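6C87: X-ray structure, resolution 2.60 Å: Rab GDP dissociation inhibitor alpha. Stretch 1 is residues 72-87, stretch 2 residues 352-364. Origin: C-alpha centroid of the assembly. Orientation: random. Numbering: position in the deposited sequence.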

# COMPACT_ATOMS: atom_id res chain seq x y z
N ALA A 72 8.70 -28.98 -49.44
CA ALA A 72 7.32 -29.39 -49.19
C ALA A 72 7.20 -30.25 -47.94
O ALA A 72 6.16 -30.22 -47.27
CB ALA A 72 6.78 -30.13 -50.42
N SER A 73 8.25 -30.98 -47.59
CA SER A 73 8.21 -31.87 -46.43
C SER A 73 7.97 -31.12 -45.11
O SER A 73 7.59 -31.75 -44.12
CB SER A 73 9.51 -32.66 -46.35
OG SER A 73 10.62 -31.78 -46.16
N LEU A 74 8.18 -29.81 -45.09
CA LEU A 74 7.95 -29.03 -43.88
C LEU A 74 6.50 -28.64 -43.69
O LEU A 74 6.15 -28.19 -42.59
CB LEU A 74 8.83 -27.78 -43.89
CG LEU A 74 10.31 -28.06 -43.68
CD1 LEU A 74 11.09 -26.77 -43.88
CD2 LEU A 74 10.55 -28.63 -42.27
N GLY A 75 5.66 -28.78 -44.71
CA GLY A 75 4.25 -28.48 -44.57
C GLY A 75 3.91 -27.07 -45.04
O GLY A 75 4.74 -26.34 -45.58
N ARG A 76 2.66 -26.69 -44.78
CA ARG A 76 2.15 -25.42 -45.27
C ARG A 76 2.81 -24.24 -44.55
O ARG A 76 2.79 -24.16 -43.32
CB ARG A 76 0.65 -25.33 -45.08
CG ARG A 76 -0.14 -25.83 -46.23
CD ARG A 76 -1.57 -25.39 -46.12
NE ARG A 76 -1.79 -23.99 -46.49
CZ ARG A 76 -1.84 -23.56 -47.75
NH1 ARG A 76 -1.65 -24.41 -48.75
NH2 ARG A 76 -2.06 -22.27 -48.00
N SER A 77 3.36 -23.32 -45.33
CA SER A 77 4.06 -22.19 -44.75
C SER A 77 3.15 -21.40 -43.83
O SER A 77 3.56 -20.98 -42.73
CB SER A 77 4.60 -21.29 -45.86
OG SER A 77 4.98 -20.03 -45.33
N ARG A 78 1.90 -21.19 -44.24
CA ARG A 78 0.99 -20.37 -43.45
C ARG A 78 0.43 -21.12 -42.24
O ARG A 78 -0.28 -20.52 -41.43
CB ARG A 78 -0.15 -19.86 -44.33
N ASP A 79 0.75 -22.41 -42.08
CA ASP A 79 0.44 -23.12 -40.84
C ASP A 79 1.43 -22.81 -39.72
O ASP A 79 1.21 -23.24 -38.58
CB ASP A 79 0.40 -24.63 -41.09
CG ASP A 79 -0.89 -25.08 -41.77
OD1 ASP A 79 -1.82 -24.26 -41.89
OD2 ASP A 79 -0.98 -26.27 -42.16
N TYR A 80 2.52 -22.10 -40.01
CA TYR A 80 3.54 -21.77 -39.01
C TYR A 80 3.33 -20.36 -38.48
O TYR A 80 3.16 -19.41 -39.25
CB TYR A 80 4.94 -21.86 -39.61
CG TYR A 80 5.45 -23.26 -39.82
CD1 TYR A 80 5.26 -23.92 -41.03
CD2 TYR A 80 6.16 -23.91 -38.82
CE1 TYR A 80 5.77 -25.20 -41.23
CE2 TYR A 80 6.67 -25.18 -39.01
CZ TYR A 80 6.47 -25.83 -40.22
OH TYR A 80 6.97 -27.10 -40.38
N ASN A 81 3.40 -20.22 -37.15
CA ASN A 81 3.40 -18.92 -36.47
C ASN A 81 4.58 -18.97 -35.52
O ASN A 81 4.42 -19.21 -34.32
CB ASN A 81 2.07 -18.64 -35.73
CG ASN A 81 0.90 -18.46 -36.66
OD1 ASN A 81 0.82 -17.48 -37.40
ND2 ASN A 81 -0.02 -19.42 -36.64
N ILE A 82 5.78 -18.74 -36.05
CA ILE A 82 7.01 -18.95 -35.31
C ILE A 82 7.39 -17.66 -34.60
O ILE A 82 7.78 -16.68 -35.24
CB ILE A 82 8.14 -19.43 -36.23
CG1 ILE A 82 7.80 -20.81 -36.82
CG2 ILE A 82 9.45 -19.49 -35.47
CD1 ILE A 82 8.67 -21.22 -37.98
N ASP A 83 7.26 -17.65 -33.28
CA ASP A 83 7.71 -16.54 -32.46
C ASP A 83 9.23 -16.59 -32.35
O ASP A 83 9.78 -17.57 -31.83
CB ASP A 83 7.06 -16.61 -31.08
CG ASP A 83 5.56 -16.44 -31.13
OD1 ASP A 83 5.08 -15.57 -31.90
OD2 ASP A 83 4.86 -17.18 -30.41
N LEU A 84 9.91 -15.55 -32.82
CA LEU A 84 11.37 -15.54 -32.81
C LEU A 84 11.92 -15.49 -31.39
O LEU A 84 13.05 -15.95 -31.15
CB LEU A 84 11.89 -14.38 -33.63
CG LEU A 84 11.59 -14.46 -35.13
CD1 LEU A 84 12.05 -13.19 -35.84
CD2 LEU A 84 12.27 -15.68 -35.71
N ILE A 85 11.16 -14.94 -30.45
CA ILE A 85 11.57 -14.92 -29.04
C ILE A 85 10.44 -15.51 -28.20
O ILE A 85 9.65 -14.77 -27.60
CB ILE A 85 11.96 -13.51 -28.59
CG1 ILE A 85 13.05 -12.95 -29.51
CG2 ILE A 85 12.43 -13.55 -27.14
CD1 ILE A 85 13.54 -11.54 -29.15
N PRO A 86 10.32 -16.83 -28.13
CA PRO A 86 9.19 -17.44 -27.42
C PRO A 86 9.42 -17.52 -25.92
O PRO A 86 10.51 -17.86 -25.45
CB PRO A 86 9.12 -18.84 -28.03
CG PRO A 86 10.56 -19.14 -28.34
CD PRO A 86 11.17 -17.84 -28.78
N LYS A 87 8.37 -17.21 -25.16
CA LYS A 87 8.41 -17.30 -23.71
C LYS A 87 7.05 -17.79 -23.21
O LYS A 87 6.01 -17.43 -23.76
CB LYS A 87 8.75 -15.95 -23.04
CG LYS A 87 10.15 -15.42 -23.34
CD LYS A 87 10.28 -13.96 -22.88
CE LYS A 87 11.68 -13.38 -23.10
NZ LYS A 87 12.65 -13.74 -22.02
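Stretch 2 (352-364) HHVAPNGKYIAIV

Stretch 2 begins as an irregular segment, reverses through a type II beta turn from Pro356 to Lys359, and leaves as a strand, residues 360-364. The turn is closed by Lys359 N, which donates to Pro356 O at 3.0 Å, and Gly358 sits in it at phi/psi 88/2, where a CB would be jammed against the preceding carbonyl oxygen. The nearest CA pairs define the direction. Before the turn the register descends as stretch 1 ascends: Asp79 with Pro356 (CA-CA 5.2 Å), Tyr80 with Ala355 (CA-CA 4.5 Å), Asn81 with Val354 (CA-CA 4.4 Å). This part therefore runs antiparallel to residues 79-81. After the turn the chain heads back, and Ile363 lies nearest Pro86 (CA-CA 7.6 Å), a spacing bridged by side chains.

Three hydrogen bonds join the stretches, and all three acceptors are backbone carbonyls. Asn81 supplies two donors: its N reaches Val354 O at 2.9 Å with an N-H...O angle of 166°, and its ND2 reaches His353 O at 3.0 Å with an angle of 155°. Backbone and side chain of one residue thus satisfy consecutive carbonyls. Val354 O also receives a CA-H...O contact from Tyr80 CA at 3.3 Å, with 146° at the hydrogen. The third bond is the ammonium of Lys359, whose NZ donates to Ser73 O at 2.8 Å; its CE passes 3.5 Å from Leu74 O.

That neighbouring carbonyl is satisfied within stretch 1: Tyr80 OH donates to Leu74 O at 2.6 Å, a short bond that ties the ring to the 3-10 segment 72-74. Gly75 N, in turn, donates to Ala72 O at 3.0 Å. Asp79 N and Tyr80 N are likewise used locally, bonding to Arg76 O at 3.0 Å and Ser77 O at 3.1 Å, which leaves Asn81 N to pair across the interface.

The Tyr80 ring, so anchored, carries the prolyl contact. Pro356 CD stands 3.3 Å from the ring centroid and only 15° off the normal, the geometry of a CH-pi interaction over one face. Ile361 CD1 approaches the ring edge, 3.8 Å from Tyr80 CE2, and also lies 4.3 Å from Ile82 CG1. Pro356 CG meets Asp79 CB at 3.7 Å. At Gly75, an ideal CB would fall 3.1 Å from Pro356 CG, a tight approach, although phi/psi of 96/-172 already calls for glycine. Farther along, Ile363 CD1 packs 3.4 Å from Pro86 CG and equally close to Asp83 O. Together the stretches bury 648 Å², both sides summed.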

# COMPACT_ATOMS: atom_id res chain seq x y z
N HIS A 352 -0.76 -25.54 -30.06
CA HIS A 352 -0.95 -24.11 -29.90
C HIS A 352 -1.14 -23.41 -31.25
O HIS A 352 -1.14 -22.17 -31.30
CB HIS A 352 0.22 -23.50 -29.13
CG HIS A 352 0.20 -23.83 -27.66
ND1 HIS A 352 0.86 -24.92 -27.14
CD2 HIS A 352 -0.46 -23.25 -26.63
CE1 HIS A 352 0.65 -24.97 -25.83
NE2 HIS A 352 -0.15 -23.97 -25.50
N HIS A 353 -1.33 -24.18 -32.32
CA HIS A 353 -1.51 -23.66 -33.68
C HIS A 353 -0.37 -22.74 -34.09
O HIS A 353 -0.57 -21.67 -34.67
CB HIS A 353 -2.85 -22.95 -33.85
CG HIS A 353 -4.01 -23.88 -33.91
ND1 HIS A 353 -4.85 -24.09 -32.84
CD2 HIS A 353 -4.44 -24.70 -34.89
CE1 HIS A 353 -5.77 -24.98 -33.17
NE2 HIS A 353 -5.54 -25.37 -34.41
N VAL A 354 0.86 -23.15 -33.77
CA VAL A 354 2.05 -22.48 -34.27
C VAL A 354 2.81 -23.31 -35.30
O VAL A 354 3.77 -22.80 -35.90
CB VAL A 354 2.98 -22.05 -33.11
CG1 VAL A 354 2.21 -21.12 -32.17
CG2 VAL A 354 3.50 -23.28 -32.34
N ALA A 355 2.41 -24.56 -35.54
CA ALA A 355 3.07 -25.42 -36.50
C ALA A 355 2.04 -26.33 -37.12
O ALA A 355 1.00 -26.59 -36.51
CB ALA A 355 4.19 -26.24 -35.84
N PRO A 356 2.30 -26.86 -38.31
CA PRO A 356 1.36 -27.81 -38.92
C PRO A 356 1.22 -29.06 -38.07
O PRO A 356 1.97 -29.30 -37.13
CB PRO A 356 1.99 -28.14 -40.28
CG PRO A 356 3.05 -27.13 -40.51
CD PRO A 356 3.45 -26.58 -39.18
N ASN A 357 0.21 -29.85 -38.41
CA ASN A 357 -0.02 -31.12 -37.72
C ASN A 357 1.18 -32.04 -37.89
O ASN A 357 1.64 -32.29 -39.01
CB ASN A 357 -1.27 -31.79 -38.25
CG ASN A 357 -2.42 -31.74 -37.28
OD1 ASN A 357 -2.23 -31.88 -36.07
ND2 ASN A 357 -3.63 -31.58 -37.80
N GLY A 358 1.68 -32.54 -36.76
CA GLY A 358 2.85 -33.39 -36.74
C GLY A 358 4.17 -32.66 -36.64
O GLY A 358 5.22 -33.32 -36.62
N LYS A 359 4.15 -31.34 -36.55
CA LYS A 359 5.37 -30.55 -36.46
C LYS A 359 5.49 -29.92 -35.08
O LYS A 359 4.50 -29.60 -34.42
CB LYS A 359 5.42 -29.47 -37.55
CG LYS A 359 5.62 -30.00 -38.97
CD LYS A 359 7.00 -30.67 -39.10
CE LYS A 359 7.51 -30.71 -40.55
NZ LYS A 359 6.69 -31.54 -41.48
N TYR A 360 6.74 -29.76 -34.66
CA TYR A 360 7.07 -29.20 -33.36
C TYR A 360 8.10 -28.10 -33.56
O TYR A 360 9.00 -28.23 -34.41
CB TYR A 360 7.63 -30.29 -32.41
CG TYR A 360 6.74 -31.52 -32.23
CD1 TYR A 360 6.62 -32.47 -33.26
CD2 TYR A 360 6.04 -31.76 -31.04
CE1 TYR A 360 5.82 -33.59 -33.11
CE2 TYR A 360 5.24 -32.90 -30.89
CZ TYR A 360 5.14 -33.81 -31.94
OH TYR A 360 4.36 -34.94 -31.83
N ILE A 361 7.96 -27.01 -32.81
CA ILE A 361 8.94 -25.94 -32.78
C ILE A 361 9.65 -26.03 -31.44
O ILE A 361 9.01 -25.92 -30.38
CB ILE A 361 8.29 -24.55 -32.92
CG1 ILE A 361 7.30 -24.50 -34.08
CG2 ILE A 361 9.38 -23.51 -33.10
CD1 ILE A 361 7.89 -24.84 -35.43
N ALA A 362 10.95 -26.30 -31.47
CA ALA A 362 11.78 -26.32 -30.27
C ALA A 362 12.82 -25.23 -30.43
O ALA A 362 13.59 -25.23 -31.40
CB ALA A 362 12.43 -27.68 -30.04
N ILE A 363 12.82 -24.27 -29.52
CA ILE A 363 13.70 -23.12 -29.61
C ILE A 363 14.65 -23.16 -28.42
O ILE A 363 14.20 -23.22 -27.27
CB ILE A 363 12.91 -21.81 -29.70
CG1 ILE A 363 12.02 -21.88 -30.95
CG2 ILE A 363 13.87 -20.61 -29.79
CD1 ILE A 363 11.34 -20.59 -31.36
N VAL A 364 15.95 -23.16 -28.71
CA VAL A 364 16.99 -23.26 -27.70
C VAL A 364 17.62 -21.88 -27.54
O VAL A 364 17.97 -21.23 -28.54
CB VAL A 364 18.05 -24.30 -28.10
CG1 VAL A 364 19.05 -24.50 -26.96
CG2 VAL A 364 17.37 -25.61 -28.49